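PDB 3ZY2: putative gdp-fucose protein o-fucosyltransferase 1 from Caenorhabditis elegans, which belongs to the GDP-fucose protein O-fucosyltransferase family, of the GT-B clan, and binds guanosine-5'-diphosphate. Local coordinates for residues E118-P121 / F122-W126. Residues are numbered along the deposited sequence; the frame is centred on the assembly and turned at random.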
ATOM      1  N   GLU A 118      12.457   4.566   2.737  1.00 32.61           N
ATOM      2  CA  GLU A 118      12.779   5.107   1.415  1.00 33.24           C
ATOM      3  C   GLU A 118      11.897   6.300   1.041  1.00 32.14           C
ATOM      4  O   GLU A 118      10.678   6.307   1.292  1.00 31.80           O
ATOM      5  CB  GLU A 118      12.847   4.037   0.311  1.00 34.65           C
ATOM      6  CG  GLU A 118      11.539   3.377  -0.082  1.00 37.08           C
ATOM      7  CD  GLU A 118      11.649   2.570  -1.380  1.00 40.41           C
ATOM      8  OE1 GLU A 118      12.493   1.644  -1.461  1.00 42.76           O
ATOM      9  OE2 GLU A 118      10.887   2.865  -2.326  1.00 42.25           O
ATOM     10  N   GLY A 119      12.543   7.317   0.479  1.00 31.57           N
ATOM     11  CA  GLY A 119      11.866   8.527   0.042  1.00 30.83           C
ATOM     12  C   GLY A 119      11.740   9.586   1.121  1.00 29.90           C
ATOM     13  O   GLY A 119      12.283   9.450   2.222  1.00 29.71           O
ATOM     14  N   ASN A 120      11.018  10.646   0.777  1.00 29.08           N
ATOM     15  CA  ASN A 120      10.808  11.801   1.641  1.00 27.76           C
ATOM     16  C   ASN A 120       9.295  11.972   1.794  1.00 26.31           C
ATOM     17  O   ASN A 120       8.572  11.986   0.788  1.00 27.06           O
ATOM     18  CB  ASN A 120      11.441  13.031   0.980  1.00 28.96           C
ATOM     19  CG  ASN A 120      11.833  14.127   1.980  1.00 29.65           C
ATOM     20  OD1 ASN A 120      11.011  14.617   2.752  1.00 28.39           O
ATOM     21  ND2 ASN A 120      13.095  14.550   1.915  1.00 31.97           N
ATOM     22  N   PRO A 121       8.792  12.151   3.031  1.00 24.09           N
ATOM     23  CA  PRO A 121       9.477  12.427   4.300  1.00 23.20           C
ATOM     24  C   PRO A 121       9.835  11.205   5.134  1.00 22.66           C
ATOM     25  O   PRO A 121      10.256  11.367   6.264  1.00 21.79           O
ATOM     26  CB  PRO A 121       8.449  13.268   5.061  1.00 22.01           C
ATOM     27  CG  PRO A 121       7.129  12.694   4.607  1.00 22.53           C
ATOM     28  CD  PRO A 121       7.331  12.343   3.153  1.00 23.00           C
ATOM     29  N   PHE A 122       9.690  10.007   4.569  1.00 22.16           N
ATOM     30  CA  PHE A 122       9.914   8.752   5.291  1.00 22.51           C
ATOM     31  C   PHE A 122      11.301   8.687   5.950  1.00 22.96           C
ATOM     32  O   PHE A 122      11.409   8.457   7.163  1.00 23.30           O
ATOM     33  CB  PHE A 122       9.692   7.558   4.339  1.00 22.94           C
ATOM     34  CG  PHE A 122       8.342   7.563   3.692  1.00 22.88           C
ATOM     35  CD1 PHE A 122       7.241   7.052   4.372  1.00 22.60           C
ATOM     36  CD2 PHE A 122       8.166   8.107   2.414  1.00 24.00           C
ATOM     37  CE1 PHE A 122       5.990   7.057   3.795  1.00 22.44           C
ATOM     38  CE2 PHE A 122       6.900   8.127   1.824  1.00 25.26           C
ATOM     39  CZ  PHE A 122       5.816   7.600   2.515  1.00 23.86           C
ATOM     40  N   GLY A 123      12.341   8.883   5.146  1.00 23.24           N
ATOM     41  CA  GLY A 123      13.722   8.974   5.627  1.00 24.13           C
ATOM     42  C   GLY A 123      13.936  10.003   6.727  1.00 24.09           C
ATOM     43  O   GLY A 123      14.268   9.615   7.849  1.00 24.91           O
ATOM     44  N   PRO A 124      13.754  11.307   6.415  1.00 24.00           N
ATOM     45  CA  PRO A 124      13.984  12.372   7.405  1.00 24.07           C
ATOM     46  C   PRO A 124      13.170  12.234   8.700  1.00 22.98           C
ATOM     47  O   PRO A 124      13.691  12.558   9.773  1.00 23.50           O
ATOM     48  CB  PRO A 124      13.616  13.654   6.642  1.00 23.51           C
ATOM     49  CG  PRO A 124      13.894  13.300   5.205  1.00 24.12           C
ATOM     50  CD  PRO A 124      13.466  11.873   5.081  1.00 24.26           C
ATOM     51  N   TYR A 125      11.932  11.742   8.618  1.00 21.99           N
ATOM     52  CA  TYR A 125      11.106  11.544   9.814  1.00 21.52           C
ATOM     53  C   TYR A 125      11.734  10.585  10.815  1.00 21.90           C
ATOM     54  O   TYR A 125      11.919  10.923  11.997  1.00 22.48           O
ATOM     55  CB  TYR A 125       9.716  11.057   9.442  1.00 20.58           C
ATOM     56  CG  TYR A 125       8.776  11.040  10.611  1.00 18.32           C
ATOM     57  CD1 TYR A 125       8.002  12.162  10.899  1.00 18.23           C
ATOM     58  CD2 TYR A 125       8.634   9.902  11.411  1.00 17.52           C
ATOM     59  CE1 TYR A 125       7.134  12.174  11.962  1.00 17.67           C
ATOM     60  CE2 TYR A 125       7.737   9.891  12.476  1.00 19.13           C
ATOM     61  CZ  TYR A 125       7.002  11.039  12.752  1.00 17.34           C
ATOM     62  OH  TYR A 125       6.101  11.043  13.785  1.00 18.50           O
ATOM     63  N   TRP A 126      12.084   9.393  10.349  1.00 21.81           N
ATOM     64  CA  TRP A 126      12.675   8.408  11.250  1.00 22.26           C
ATOM     65  C   TRP A 126      14.112   8.779  11.618  1.00 23.81           C
ATOM     66  O   TRP A 126      14.525   8.527  12.749  1.00 23.87           O
ATOM     67  CB  TRP A 126      12.546   7.000  10.671  1.00 22.33           C
ATOM     68  CG  TRP A 126      11.097   6.569  10.519  1.00 20.77           C
ATOM     69  CD1 TRP A 126      10.394   6.464   9.345  1.00 20.57           C
ATOM     70  CD2 TRP A 126      10.166   6.224  11.571  1.00 19.92           C
ATOM     71  NE1 TRP A 126       9.106   6.051   9.594  1.00 19.38           N
ATOM     72  CE2 TRP A 126       8.932   5.902  10.948  1.00 19.64           C
ATOM     73  CE3 TRP A 126      10.252   6.152  12.969  1.00 20.25           C
ATOM     74  CZ2 TRP A 126       7.797   5.509  11.671  1.00 18.66           C
ATOM     75  CZ3 TRP A 126       9.114   5.746  13.693  1.00 19.59           C
ATOM     76  CH2 TRP A 126       7.900   5.446  13.037  1.00 20.56           C
TER
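Gly123 N donates to Gly119 O (3.0 Å, N-H...O angle 165°) where an extended loop turns into the helix 122-128. This helix lies in the connection between strands 95-98 and 135-138, neighbours in the parallel six-stranded sheet, as in a beta-alpha-beta crossover. Two residues on, Tyr125 N reaches Pro121 O at 2.9 Å; both bonds span i to i+4, the second starting from Pro121 at the N-cap position. A cis peptide bond joins Asn120 to Pro121 and probably helps the chain turn so that the Gly119 carbonyl faces Gly123 N.

Packing is closest around the Pro121 carbonyl and the Phe122 ring. Tyr125 CB lies 3.2 Å from Pro121 O, while Pro124 CD, the ring carbon bonded to N where other residues carry the amide hydrogen, approaches the same oxygen to 3.5 Å. With CG beside its backbone N (chi1 -56°), Phe122 folds back along the loop: CD2 comes within 3.3 Å of Glu118 O, obliquely to the ring, and Gly119 C sits at the ring edge. Gln103 of the second subunit packs on both Phe122 and Pro121. Tyr125 directs its ring away from the loop, against Ile47 of strand 46-48, and its hydroxyl is hydrogen-bonded with Asn45 N.

The side formed by Glu118, Gly119 and Asn120 is looser and exposed to solvent. There the side chains of Asn120 and Pro124 cross at about a right angle, ND2 lying 3.6 Å from Pro124 CG in a simple van der Waals contact; OD1 has its hydrogen bond with Thr54 OG1.

Pro124 brings no N-H to this first turn, whereas Gly123 and Tyr125 spend theirs on loop carbonyls, so the helix start is fixed by backbone bonding and apolar packing rather than by a polar capping side chain.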